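Local coordinates for PUM-HD domain-containing protein (Caenorhabditis elegans, PDB 7CGF), which binds RNA through its Pumilio homology domain and probably recognises the 3' untranslated regions of messenger RNAs, at residues I146-M150 with I174-E180; H218-D222 with V248-R252; L257-A261 with I299-M303. The protein carries 2 engineered substitutions. All blocks are in the same frame, centred on the assembly; numbering follows the deposited sequence.

Contact 1. Residues I146-M150 with I174-E180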
ATOM      1  N   ILE A 146     -13.105  10.773  -6.615  1.00 20.06           N
ATOM      2  CA  ILE A 146     -12.050  10.382  -5.673  1.00 16.66           C
ATOM      3  C   ILE A 146     -12.572   9.518  -4.509  1.00 17.00           C
ATOM      4  O   ILE A 146     -11.903   8.556  -4.116  1.00 18.35           O
ATOM      5  CB  ILE A 146     -11.281  11.632  -5.194  1.00 18.61           C
ATOM      6  CG1 ILE A 146     -10.156  11.266  -4.217  1.00 16.50           C
ATOM      7  CG2 ILE A 146     -12.227  12.672  -4.594  1.00 22.70           C
ATOM      8  CD1 ILE A 146      -9.113  10.275  -4.756  1.00 20.75           C
ATOM      9  N   HIS A 147     -13.756   9.813  -3.935  1.00 19.73           N
ATOM     10  CA  HIS A 147     -14.200   8.991  -2.800  1.00 23.31           C
ATOM     11  C   HIS A 147     -14.415   7.539  -3.217  1.00 21.58           C
ATOM     12  O   HIS A 147     -13.935   6.614  -2.551  1.00 24.37           O
ATOM     13  CB  HIS A 147     -15.474   9.546  -2.150  1.00 25.02           C
ATOM     14  CG  HIS A 147     -15.926   8.761  -0.939  1.00 26.34           C
ATOM     15  ND1 HIS A 147     -15.952   9.295   0.334  1.00 30.03           N
ATOM     16  CD2 HIS A 147     -16.366   7.483  -0.814  1.00 28.46           C
ATOM     17  CE1 HIS A 147     -16.389   8.383   1.188  1.00 26.36           C
ATOM     18  NE2 HIS A 147     -16.645   7.273   0.518  1.00 30.33           N
ATOM     19  N   ARG A 148     -15.118   7.317  -4.337  1.00 19.26           N
ATOM     20  CA  ARG A 148     -15.350   5.948  -4.775  1.00 20.76           C
ATOM     21  C   ARG A 148     -14.052   5.303  -5.233  1.00 17.19           C
ATOM     22  O   ARG A 148     -13.831   4.104  -5.016  1.00 19.23           O
ATOM     23  CB  ARG A 148     -16.404   5.941  -5.889  1.00 22.29           C
ATOM     24  CG  ARG A 148     -16.871   4.552  -6.311  1.00 29.64           C
ATOM     25  CD  ARG A 148     -18.074   4.609  -7.258  1.00 32.03           C
ATOM     26  NE  ARG A 148     -17.914   5.621  -8.304  1.00 32.41           N
ATOM     27  CZ  ARG A 148     -17.582   5.355  -9.565  1.00 29.04           C
ATOM     28  NH1 ARG A 148     -17.386   4.107  -9.955  1.00 29.62           N
ATOM     29  NH2 ARG A 148     -17.456   6.342 -10.440  1.00 29.59           N
ATOM     30  N   CYS A 149     -13.170   6.104  -5.825  1.00 19.41           N
ATOM     31  CA  CYS A 149     -11.882   5.595  -6.282  1.00 20.56           C
ATOM     32  C   CYS A 149     -11.082   5.000  -5.125  1.00 20.68           C
ATOM     33  O   CYS A 149     -10.454   3.946  -5.264  1.00 21.70           O
ATOM     34  CB  CYS A 149     -11.121   6.742  -6.946  1.00 26.47           C
ATOM     35  SG  CYS A 149     -10.071   6.288  -8.307  1.00 27.26           S
ATOM     36  N   MET A 150     -11.115   5.655  -3.962  1.00 21.66           N
ATOM     37  CA  MET A 150     -10.275   5.236  -2.845  1.00 23.67           C
ATOM     38  C   MET A 150     -10.653   3.864  -2.309  1.00 23.87           C
ATOM     39  O   MET A 150      -9.795   3.152  -1.772  1.00 26.39           O
ATOM     40  CB  MET A 150     -10.353   6.286  -1.737  1.00 25.20           C
ATOM     41  CG  MET A 150      -9.758   7.600  -2.175  1.00 22.79           C
ATOM     42  SD  MET A 150     -10.133   8.872  -0.941  1.00 35.42           S
ATOM     43  CE  MET A 150      -9.798   7.871   0.444  1.00 21.20           C
ATOM     44  N   ILE A 174      -7.014  14.808  -2.100  1.00 17.04           N
ATOM     45  CA  ILE A 174      -7.195  13.460  -1.564  1.00 17.03           C
ATOM     46  C   ILE A 174      -7.252  13.490  -0.042  1.00 15.86           C
ATOM     47  O   ILE A 174      -8.079  12.811   0.577  1.00 15.99           O
ATOM     48  CB  ILE A 174      -6.063  12.530  -2.062  1.00 19.31           C
ATOM     49  CG1 ILE A 174      -6.083  12.433  -3.588  1.00 21.42           C
ATOM     50  CG2 ILE A 174      -6.146  11.152  -1.360  1.00 20.39           C
ATOM     51  CD1 ILE A 174      -4.816  11.762  -4.183  1.00 18.08           C
ATOM     52  N   VAL A 175      -6.383  14.285   0.581  1.00 15.61           N
ATOM     53  CA  VAL A 175      -6.425  14.459   2.029  1.00 15.47           C
ATOM     54  C   VAL A 175      -7.774  15.037   2.451  1.00 15.53           C
ATOM     55  O   VAL A 175      -8.390  14.561   3.409  1.00 17.42           O
ATOM     56  CB  VAL A 175      -5.247  15.346   2.480  1.00 16.70           C
ATOM     57  CG1 VAL A 175      -5.328  15.637   3.970  1.00 20.67           C
ATOM     58  CG2 VAL A 175      -3.906  14.659   2.156  1.00 19.76           C
ATOM     59  N   ASP A 176      -8.265  16.051   1.728  1.00 16.31           N
ATOM     60  CA  ASP A 176      -9.564  16.646   2.057  1.00 18.02           C
ATOM     61  C   ASP A 176     -10.712  15.672   1.832  1.00 18.53           C
ATOM     62  O   ASP A 176     -11.797  15.853   2.404  1.00 16.59           O
ATOM     63  CB  ASP A 176      -9.820  17.919   1.234  1.00 18.30           C
ATOM     64  CG  ASP A 176      -8.845  19.056   1.564  1.00 22.67           C
ATOM     65  OD1 ASP A 176      -8.164  18.989   2.604  1.00 22.65           O
ATOM     66  OD2 ASP A 176      -8.775  20.027   0.774  1.00 23.50           O
ATOM     67  N   THR A 177     -10.515  14.664   0.972  1.00 16.24           N
ATOM     68  CA  THR A 177     -11.522  13.612   0.849  1.00 17.63           C
ATOM     69  C   THR A 177     -11.497  12.687   2.060  1.00 16.63           C
ATOM     70  O   THR A 177     -12.555  12.337   2.596  1.00 15.78           O
ATOM     71  CB  THR A 177     -11.303  12.815  -0.435  1.00 14.23           C
ATOM     72  OG1 THR A 177     -11.330  13.695  -1.547  1.00 18.43           O
ATOM     73  CG2 THR A 177     -12.436  11.775  -0.616  1.00 19.25           C
ATOM     74  N   LEU A 178     -10.300  12.309   2.536  1.00 15.29           N
ATOM     75  CA  LEU A 178     -10.198  11.595   3.811  1.00 14.46           C
ATOM     76  C   LEU A 178     -10.875  12.350   4.940  1.00 13.32           C
ATOM     77  O   LEU A 178     -11.423  11.730   5.858  1.00 16.46           O
ATOM     78  CB  LEU A 178      -8.732  11.351   4.182  1.00 15.51           C
ATOM     79  CG  LEU A 178      -8.024  10.327   3.281  1.00 18.08           C
ATOM     80  CD1 LEU A 178      -6.563  10.194   3.685  1.00 16.98           C
ATOM     81  CD2 LEU A 178      -8.724   8.991   3.424  1.00 18.67           C
ATOM     82  N   LEU A 179     -10.841  13.680   4.892  1.00 15.04           N
ATOM     83  CA  LEU A 179     -11.424  14.529   5.919  1.00 14.54           C
ATOM     84  C   LEU A 179     -12.808  15.062   5.538  1.00 14.83           C
ATOM     85  O   LEU A 179     -13.310  15.979   6.197  1.00 15.70           O
ATOM     86  CB  LEU A 179     -10.482  15.703   6.212  1.00 15.88           C
ATOM     87  CG  LEU A 179      -9.123  15.309   6.800  1.00 20.81           C
ATOM     88  CD1 LEU A 179      -8.146  16.482   6.723  1.00 22.18           C
ATOM     89  CD2 LEU A 179      -9.311  14.828   8.220  1.00 25.83           C
ATOM     90  N   GLU A 180     -13.461  14.491   4.524  1.00 13.69           N
ATOM     91  CA  GLU A 180     -14.653  15.163   4.013  1.00 13.35           C
ATOM     92  C   GLU A 180     -15.821  15.106   5.002  1.00 15.28           C
ATOM     93  O   GLU A 180     -16.612  16.052   5.054  1.00 15.63           O
ATOM     94  CB  GLU A 180     -15.037  14.591   2.639  1.00 17.38           C
ATOM     95  CG  GLU A 180     -15.708  13.241   2.677  1.00 15.63           C
ATOM     96  CD  GLU A 180     -15.865  12.612   1.286  1.00 26.63           C
ATOM     97  OE1 GLU A 180     -15.567  13.279   0.283  1.00 25.71           O
ATOM     98  OE2 GLU A 180     -16.285  11.449   1.208  1.00 27.41           O
TER

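Contact 2. Residues H218-D222 with V248-R252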
ATOM      1  N   HIS A 218      -7.208   8.928  15.905  0.53 17.62           N
ATOM      2  CA  HIS A 218      -7.208   8.912  17.368  0.53 18.10           C
ATOM      3  C   HIS A 218      -8.627   8.876  17.937  0.53 16.28           C
ATOM      4  O   HIS A 218      -8.870   8.239  18.968  0.53 16.80           O
ATOM      5  CB  HIS A 218      -6.453  10.131  17.914  0.53 18.89           C
ATOM      6  CG  HIS A 218      -4.966   9.947  18.011  0.53 18.99           C
ATOM      7  ND1 HIS A 218      -4.075  10.882  17.525  0.53 19.52           N
ATOM      8  CD2 HIS A 218      -4.213   8.965  18.568  0.53 12.97           C
ATOM      9  CE1 HIS A 218      -2.840  10.477  17.761  0.53 16.27           C
ATOM     10  NE2 HIS A 218      -2.896   9.317  18.393  0.53 19.10           N
ATOM     11  N   LYS A 219      -9.580   9.562  17.288  1.00 16.15           N
ATOM     12  CA  LYS A 219     -10.928   9.646  17.845  1.00 18.96           C
ATOM     13  C   LYS A 219     -11.601   8.287  17.944  1.00 18.61           C
ATOM     14  O   LYS A 219     -12.411   8.066  18.854  1.00 19.10           O
ATOM     15  CB  LYS A 219     -11.786  10.603  17.011  1.00 17.71           C
ATOM     16  CG  LYS A 219     -11.288  12.065  17.077  1.00 19.24           C
ATOM     17  CD  LYS A 219     -12.097  12.965  16.134  1.00 18.60           C
ATOM     18  CE  LYS A 219     -11.524  14.391  16.099  1.00 22.09           C
ATOM     19  NZ  LYS A 219     -12.258  15.303  15.151  1.00 21.28           N
ATOM     20  N   ARG A 220     -11.284   7.361  17.039  1.00 14.54           N
ATOM     21  CA  ARG A 220     -11.830   6.005  17.078  1.00 16.10           C
ATOM     22  C   ARG A 220     -10.708   4.981  17.139  1.00 16.92           C
ATOM     23  O   ARG A 220     -10.742   3.928  16.500  1.00 17.06           O
ATOM     24  CB  ARG A 220     -12.762   5.769  15.897  1.00 18.12           C
ATOM     25  CG  ARG A 220     -13.971   6.676  16.007  1.00 17.57           C
ATOM     26  CD  ARG A 220     -14.940   6.492  14.876  1.00 17.29           C
ATOM     27  NE  ARG A 220     -15.579   5.194  14.936  1.00 18.84           N
ATOM     28  CZ  ARG A 220     -16.523   4.808  14.084  1.00 22.28           C
ATOM     29  NH1 ARG A 220     -16.927   5.635  13.132  1.00 23.49           N
ATOM     30  NH2 ARG A 220     -17.057   3.609  14.183  1.00 22.45           N
ATOM     31  N   PHE A 221      -9.708   5.298  17.959  1.00 15.11           N
ATOM     32  CA  PHE A 221      -8.479   4.517  18.007  1.00 15.81           C
ATOM     33  C   PHE A 221      -8.733   3.052  18.336  1.00 17.42           C
ATOM     34  O   PHE A 221      -8.227   2.158  17.646  1.00 16.87           O
ATOM     35  CB  PHE A 221      -7.528   5.114  19.044  1.00 17.31           C
ATOM     36  CG  PHE A 221      -6.213   4.403  19.107  1.00 17.03           C
ATOM     37  CD1 PHE A 221      -5.236   4.669  18.163  1.00 20.16           C
ATOM     38  CD2 PHE A 221      -5.971   3.436  20.076  1.00 20.19           C
ATOM     39  CE1 PHE A 221      -4.037   4.012  18.190  1.00 22.52           C
ATOM     40  CE2 PHE A 221      -4.757   2.776  20.104  1.00 21.77           C
ATOM     41  CZ  PHE A 221      -3.798   3.072  19.150  1.00 20.57           C
ATOM     42  N   ASP A 222      -9.472   2.780  19.418  1.00 17.71           N
ATOM     43  CA  ASP A 222      -9.617   1.395  19.855  1.00 21.40           C
ATOM     44  C   ASP A 222     -10.256   0.533  18.773  1.00 19.68           C
ATOM     45  O   ASP A 222      -9.824  -0.606  18.545  1.00 20.32           O
ATOM     46  CB  ASP A 222     -10.442   1.315  21.134  1.00 19.55           C
ATOM     47  CG  ASP A 222      -9.737   1.908  22.330  1.00 28.20           C
ATOM     48  OD1 ASP A 222      -8.560   2.320  22.213  1.00 24.68           O
ATOM     49  OD2 ASP A 222     -10.379   1.946  23.399  1.00 31.70           O
ATOM     50  N   VAL A 248       0.654   9.423  22.966  1.00 20.93           N
ATOM     51  CA  VAL A 248      -0.759   9.183  23.214  1.00 21.44           C
ATOM     52  C   VAL A 248      -1.076   7.704  23.015  1.00 19.60           C
ATOM     53  O   VAL A 248      -1.805   7.096  23.815  1.00 19.88           O
ATOM     54  CB  VAL A 248      -1.619  10.090  22.312  1.00 23.93           C
ATOM     55  CG1 VAL A 248      -3.067   9.656  22.347  1.00 20.98           C
ATOM     56  CG2 VAL A 248      -1.504  11.537  22.776  1.00 20.42           C
ATOM     57  N   ILE A 249      -0.510   7.102  21.963  1.00 21.99           N
ATOM     58  CA  ILE A 249      -0.804   5.699  21.663  1.00 17.88           C
ATOM     59  C   ILE A 249      -0.226   4.795  22.742  1.00 19.48           C
ATOM     60  O   ILE A 249      -0.910   3.911  23.266  1.00 20.12           O
ATOM     61  CB  ILE A 249      -0.290   5.323  20.264  1.00 16.75           C
ATOM     62  CG1 ILE A 249      -1.173   5.981  19.196  1.00 15.69           C
ATOM     63  CG2 ILE A 249      -0.302   3.809  20.071  1.00 19.55           C
ATOM     64  CD1 ILE A 249      -0.613   5.851  17.794  1.00 17.96           C
ATOM     65  N   VAL A 250       1.031   5.042  23.131  1.00 20.42           N
ATOM     66  CA  VAL A 250       1.673   4.180  24.121  1.00 16.69           C
ATOM     67  C   VAL A 250       0.999   4.327  25.472  1.00 20.43           C
ATOM     68  O   VAL A 250       0.881   3.352  26.226  1.00 22.33           O
ATOM     69  CB  VAL A 250       3.178   4.495  24.193  1.00 22.51           C
ATOM     70  CG1 VAL A 250       3.818   3.847  25.425  1.00 20.83           C
ATOM     71  CG2 VAL A 250       3.856   4.047  22.906  1.00 21.37           C
ATOM     72  N   THR A 251       0.565   5.544  25.814  1.00 18.65           N
ATOM     73  CA  THR A 251      -0.169   5.731  27.062  1.00 23.09           C
ATOM     74  C   THR A 251      -1.459   4.935  27.042  1.00 20.69           C
ATOM     75  O   THR A 251      -1.800   4.262  28.021  1.00 21.51           O
ATOM     76  CB  THR A 251      -0.462   7.214  27.296  1.00 23.17           C
ATOM     77  OG1 THR A 251       0.769   7.930  27.426  1.00 25.22           O
ATOM     78  CG2 THR A 251      -1.293   7.429  28.551  1.00 26.07           C
ATOM     79  N   ARG A 252      -2.187   4.987  25.923  1.00 21.06           N
ATOM     80  CA  ARG A 252      -3.454   4.267  25.841  1.00 23.50           C
ATOM     81  C   ARG A 252      -3.242   2.757  25.878  1.00 20.99           C
ATOM     82  O   ARG A 252      -3.992   2.037  26.553  1.00 21.46           O
ATOM     83  CB  ARG A 252      -4.207   4.670  24.576  1.00 23.20           C
ATOM     84  CG  ARG A 252      -5.615   4.110  24.542  1.00 26.35           C
ATOM     85  CD  ARG A 252      -6.515   4.898  23.617  1.00 34.36           C
ATOM     86  NE  ARG A 252      -7.894   4.439  23.745  1.00 36.34           N
ATOM     87  CZ  ARG A 252      -8.808   5.037  24.497  1.00 38.03           C
ATOM     88  NH1 ARG A 252      -8.495   6.138  25.173  1.00 31.77           N
ATOM     89  NH2 ARG A 252     -10.038   4.544  24.565  1.00 32.09           N
TER

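Contact 3. Residues L257-A261 with I299-M303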
ATOM      1  N   LEU A 257      -3.418  -2.579  28.639  1.00 21.49           N
ATOM      2  CA  LEU A 257      -2.462  -3.492  28.013  1.00 21.56           C
ATOM      3  C   LEU A 257      -3.048  -4.883  27.812  1.00 24.21           C
ATOM      4  O   LEU A 257      -2.872  -5.487  26.749  1.00 20.86           O
ATOM      5  CB  LEU A 257      -1.183  -3.573  28.851  1.00 22.08           C
ATOM      6  CG  LEU A 257      -0.082  -4.486  28.301  1.00 23.47           C
ATOM      7  CD1 LEU A 257       0.447  -3.981  26.967  1.00 23.87           C
ATOM      8  CD2 LEU A 257       1.059  -4.650  29.296  1.00 26.04           C
ATOM      9  N   PHE A 258      -3.727  -5.420  28.825  1.00 22.98           N
ATOM     10  CA  PHE A 258      -4.257  -6.769  28.679  1.00 21.78           C
ATOM     11  C   PHE A 258      -5.284  -6.843  27.555  1.00 23.30           C
ATOM     12  O   PHE A 258      -5.256  -7.774  26.742  1.00 22.94           O
ATOM     13  CB  PHE A 258      -4.863  -7.249  29.993  1.00 25.54           C
ATOM     14  CG  PHE A 258      -5.291  -8.673  29.948  1.00 26.48           C
ATOM     15  CD1 PHE A 258      -4.351  -9.684  29.974  1.00 29.67           C
ATOM     16  CD2 PHE A 258      -6.627  -9.006  29.838  1.00 29.04           C
ATOM     17  CE1 PHE A 258      -4.735 -11.012  29.915  1.00 32.05           C
ATOM     18  CE2 PHE A 258      -7.012 -10.330  29.776  1.00 30.52           C
ATOM     19  CZ  PHE A 258      -6.063 -11.329  29.810  1.00 28.88           C
ATOM     20  N   GLU A 259      -6.182  -5.860  27.475  1.00 23.56           N
ATOM     21  CA  GLU A 259      -7.196  -5.891  26.428  1.00 24.29           C
ATOM     22  C   GLU A 259      -6.568  -5.773  25.042  1.00 23.41           C
ATOM     23  O   GLU A 259      -6.923  -6.532  24.134  1.00 23.24           O
ATOM     24  CB  GLU A 259      -8.224  -4.785  26.657  1.00 28.55           C
ATOM     25  CG  GLU A 259      -9.198  -5.097  27.789  1.00 36.50           C
ATOM     26  CD  GLU A 259      -9.849  -6.464  27.632  1.00 43.22           C
ATOM     27  OE1 GLU A 259     -10.504  -6.694  26.589  1.00 39.05           O
ATOM     28  OE2 GLU A 259      -9.688  -7.311  28.542  1.00 40.00           O
ATOM     29  N   PHE A 260      -5.610  -4.856  24.867  1.00 21.75           N
ATOM     30  CA  PHE A 260      -4.977  -4.714  23.552  1.00 18.66           C
ATOM     31  C   PHE A 260      -4.204  -5.965  23.171  1.00 18.74           C
ATOM     32  O   PHE A 260      -4.224  -6.392  22.009  1.00 18.41           O
ATOM     33  CB  PHE A 260      -4.049  -3.497  23.527  1.00 21.97           C
ATOM     34  CG  PHE A 260      -4.737  -2.222  23.141  1.00 22.25           C
ATOM     35  CD1 PHE A 260      -5.420  -1.476  24.088  1.00 23.12           C
ATOM     36  CD2 PHE A 260      -4.666  -1.750  21.845  1.00 25.02           C
ATOM     37  CE1 PHE A 260      -6.056  -0.302  23.743  1.00 27.14           C
ATOM     38  CE2 PHE A 260      -5.293  -0.572  21.487  1.00 26.10           C
ATOM     39  CZ  PHE A 260      -6.003   0.149  22.440  1.00 26.11           C
ATOM     40  N   ALA A 261      -3.548  -6.597  24.147  1.00 17.92           N
ATOM     41  CA  ALA A 261      -2.646  -7.699  23.840  1.00 18.36           C
ATOM     42  C   ALA A 261      -3.379  -9.000  23.532  1.00 18.65           C
ATOM     43  O   ALA A 261      -2.826  -9.860  22.835  1.00 20.64           O
ATOM     44  CB  ALA A 261      -1.685  -7.927  25.011  1.00 20.75           C
ATOM     45  N   ILE A 299       0.225  -8.913  34.941  1.00 33.59           N
ATOM     46  CA  ILE A 299      -0.333  -8.909  33.589  1.00 30.09           C
ATOM     47  C   ILE A 299       0.532  -9.730  32.644  1.00 26.80           C
ATOM     48  O   ILE A 299       0.014 -10.464  31.792  1.00 27.40           O
ATOM     49  CB  ILE A 299      -0.508  -7.458  33.093  1.00 30.34           C
ATOM     50  CG1 ILE A 299      -1.509  -6.700  33.972  1.00 36.65           C
ATOM     51  CG2 ILE A 299      -0.948  -7.419  31.648  1.00 30.42           C
ATOM     52  CD1 ILE A 299      -2.936  -7.137  33.790  1.00 34.90           C
ATOM     53  N   VAL A 300       1.860  -9.618  32.767  1.00 23.20           N
ATOM     54  CA  VAL A 300       2.760 -10.314  31.849  1.00 27.14           C
ATOM     55  C   VAL A 300       2.575 -11.825  31.947  1.00 28.09           C
ATOM     56  O   VAL A 300       2.700 -12.539  30.942  1.00 24.90           O
ATOM     57  CB  VAL A 300       4.226  -9.890  32.103  1.00 21.38           C
ATOM     58  CG1 VAL A 300       4.661 -10.195  33.559  1.00 25.03           C
ATOM     59  CG2 VAL A 300       5.162 -10.544  31.094  1.00 23.49           C
ATOM     60  N   VAL A 301       2.246 -12.330  33.140  1.00 26.72           N
ATOM     61  CA  VAL A 301       1.991 -13.755  33.311  1.00 26.71           C
ATOM     62  C   VAL A 301       0.698 -14.156  32.608  1.00 28.01           C
ATOM     63  O   VAL A 301       0.668 -15.127  31.842  1.00 31.31           O
ATOM     64  CB  VAL A 301       1.954 -14.107  34.808  1.00 29.86           C
ATOM     65  CG1 VAL A 301       1.636 -15.579  34.996  1.00 33.95           C
ATOM     66  CG2 VAL A 301       3.280 -13.733  35.458  1.00 29.88           C
ATOM     67  N   GLN A 302      -0.382 -13.403  32.846  1.00 27.53           N
ATOM     68  CA  GLN A 302      -1.639 -13.638  32.141  1.00 30.71           C
ATOM     69  C   GLN A 302      -1.442 -13.578  30.633  1.00 30.10           C
ATOM     70  O   GLN A 302      -2.006 -14.388  29.887  1.00 28.04           O
ATOM     71  CB  GLN A 302      -2.681 -12.610  32.569  1.00 27.54           C
ATOM     72  CG  GLN A 302      -2.894 -12.521  34.071  1.00 37.54           C
ATOM     73  CD  GLN A 302      -3.863 -11.424  34.460  1.00 40.17           C
ATOM     74  OE1 GLN A 302      -4.837 -11.162  33.758  1.00 45.64           O
ATOM     75  NE2 GLN A 302      -3.589 -10.762  35.582  1.00 38.86           N
ATOM     76  N   MET A 303      -0.628 -12.628  30.170  1.00 27.53           N
ATOM     77  CA  MET A 303      -0.381 -12.484  28.739  1.00 23.44           C
ATOM     78  C   MET A 303       0.290 -13.721  28.158  1.00 27.95           C
ATOM     79  O   MET A 303      -0.013 -14.130  27.034  1.00 26.26           O
ATOM     80  CB  MET A 303       0.470 -11.234  28.496  1.00 23.19           C
ATOM     81  CG  MET A 303      -0.312  -9.939  28.662  1.00 24.63           C
ATOM     82  SD  MET A 303       0.782  -8.496  28.625  1.00 28.05           S
ATOM     83  CE  MET A 303       1.406  -8.567  26.949  1.00 25.37           C
TER

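Contact 1. Residues I146-M150 with I174-E180
Within one Pumilio repeat of the PUM-HD domain, this contact closes the first short helix (146-150) against the third (172-178), across the second helix of the three-helix unit, 155-165. The axes of helix 146-150 and segment 174-178 cross at -80° with a closest approach of 10.2 Å, so the two are almost perpendicular and meet through side chains. T177 sits at the centre: its CA lies 6.5 Å from the CA of H147, and its CA-to-CB bond points at the first helix. T177 CG2 packs 3.7 Å from M150 SD and 4.0 Å from H147 CA, while T177 OG1, which is hydrogen-bonded to the carbonyl of F173, comes within 3.3 Å of I146 CG2. On one flank I146 CD1 touches I174 CG1 at 3.9 Å, and V159 of helix 155-165 lies against both isoleucines. On another, L178 starts out away from helix 146-150, but its end swings back, bringing CD2 to 3.4 Å from M150 CE. M188 of helix 184-189, the first helix of the next repeat, also packs on M150 and L178. The more exposed rim is polar. Just beyond the helix, E180 reaches back to the edge of the H147 imidazole, whose NE2 is hydrogen-bonded to E187; H147 ND1 donates to E180 OE2 over a very short 2.3 Å, with an N-H...O angle of 138°.

Contact 2. Residues H218-D222 with V248-R252
A two-pronged salt bridge joins D222 to R252. R252 NE donates to D222 OD1 at 2.7 Å with a nearly linear N-H...O angle of 174°, and R252 NH2 donates to D222 OD2 at 2.9 Å and 164°; the carboxylate therefore meets the guanidinium edge-on, near its plane. To get there the arginine extends with chi1, chi2 and chi3 all t, and this long aliphatic run lies beside F221, whose CD2 is 3.9 Å from R252 CD. The backbones stay well apart, with D222 CA 9.1 Å from R252 CA, so side chains do all the bridging. Both partners belong to the three-helix architecture of a Pumilio repeat: helix 221-225 is the first helix of the unit and helix 243-255 the third, while H218 lies near the C-terminal end of helix 207-219, the third helix of the preceding repeat. Inside the salt bridge the contact turns apolar. F221 aims its CA-to-CB bond at helix 243-255, and its CE1 meets I249 CG1 at 3.6 Å; V234 of helix 230-240, the repeat's second helix, touches F221, and V237 and I238 touch I249. Farther out, H218 brings its ring edge to I249, with NE2 3.8 Å from CG1, and the same H218 NE2 lies 4.0 Å from V248 CG1. These are apolar surroundings for a polar atom: H218 NE2 is buried here without a hydrogen-bonding partner in the model.

Contact 3. Residues L257-A261 with I299-M303
This is apolar helix-helix packing between successive Pumilio repeats, in which the short first helix of one repeat, 257-261, lies beside the corresponding helix of the next, 299-304. The axes of segments 257-261 and 299-303 differ in direction by only 17° and approach to 10.4 Å, a near-parallel arrangement expected when equivalent helices are stacked along a solenoid. The closest backbone approach is F258 CA to I299 CA, 6.6 Å, and the interface of 280 Å² is made entirely by side chains.

M303 contributes most from its helix. It begins sideways, but its end reaches across: SD lies 3.9 Å from L257 CD2, and CE lies 3.7 Å from A261 CB, the small alanine leaving room for the methyl group. L257 CD2 also meets I299 CG2 at 4.2 Å, so the leucine fits between the isoleucine and the methionine. Toward the more open side, F258 carries the largest buried area of the contact. Its chi1 in the t well sends the ring over to the other helix, where CE1 packs 3.7 Å from Q302 CB. The amide oxygen of Q302 stands over one ring face, with OE1 3.9 Å from F258 CE1, whereas Q302 NE2 is hydrogen-bonded to the carbonyl of V297. I299 CG2 lies at the ring edge, 4.3 Å from F258 CB.

Other helices cover this pair: I285, A288 and A289 of helix 279-290 pack on L257, I270 of helix 266-276 touches L257 and A261, and A309, V312 and V313 of helix 309-319 pack against M303.

In the fold
The three contacts follow one another along the superhelix of Pumilio repeats. Their centres are about 23 Å apart from contact 1 to contact 2, 17 Å from contact 2 to contact 3 and 37 Å from first to last. Contacts 1 and 2 both pair the first helix of a repeat with its third, contact 2 adding H218 from the preceding repeat's third helix; contact 3 joins first helices of adjacent repeats. Contacts 2 and 3 touch through F260, whose CZ is 3.4 Å from D222 OD1 and whose CE2 is 3.7 Å from F221 CE2. The nearest atoms of contacts 1, 2 and 3 lie about 9, 12 and 6 Å from the bound RNA.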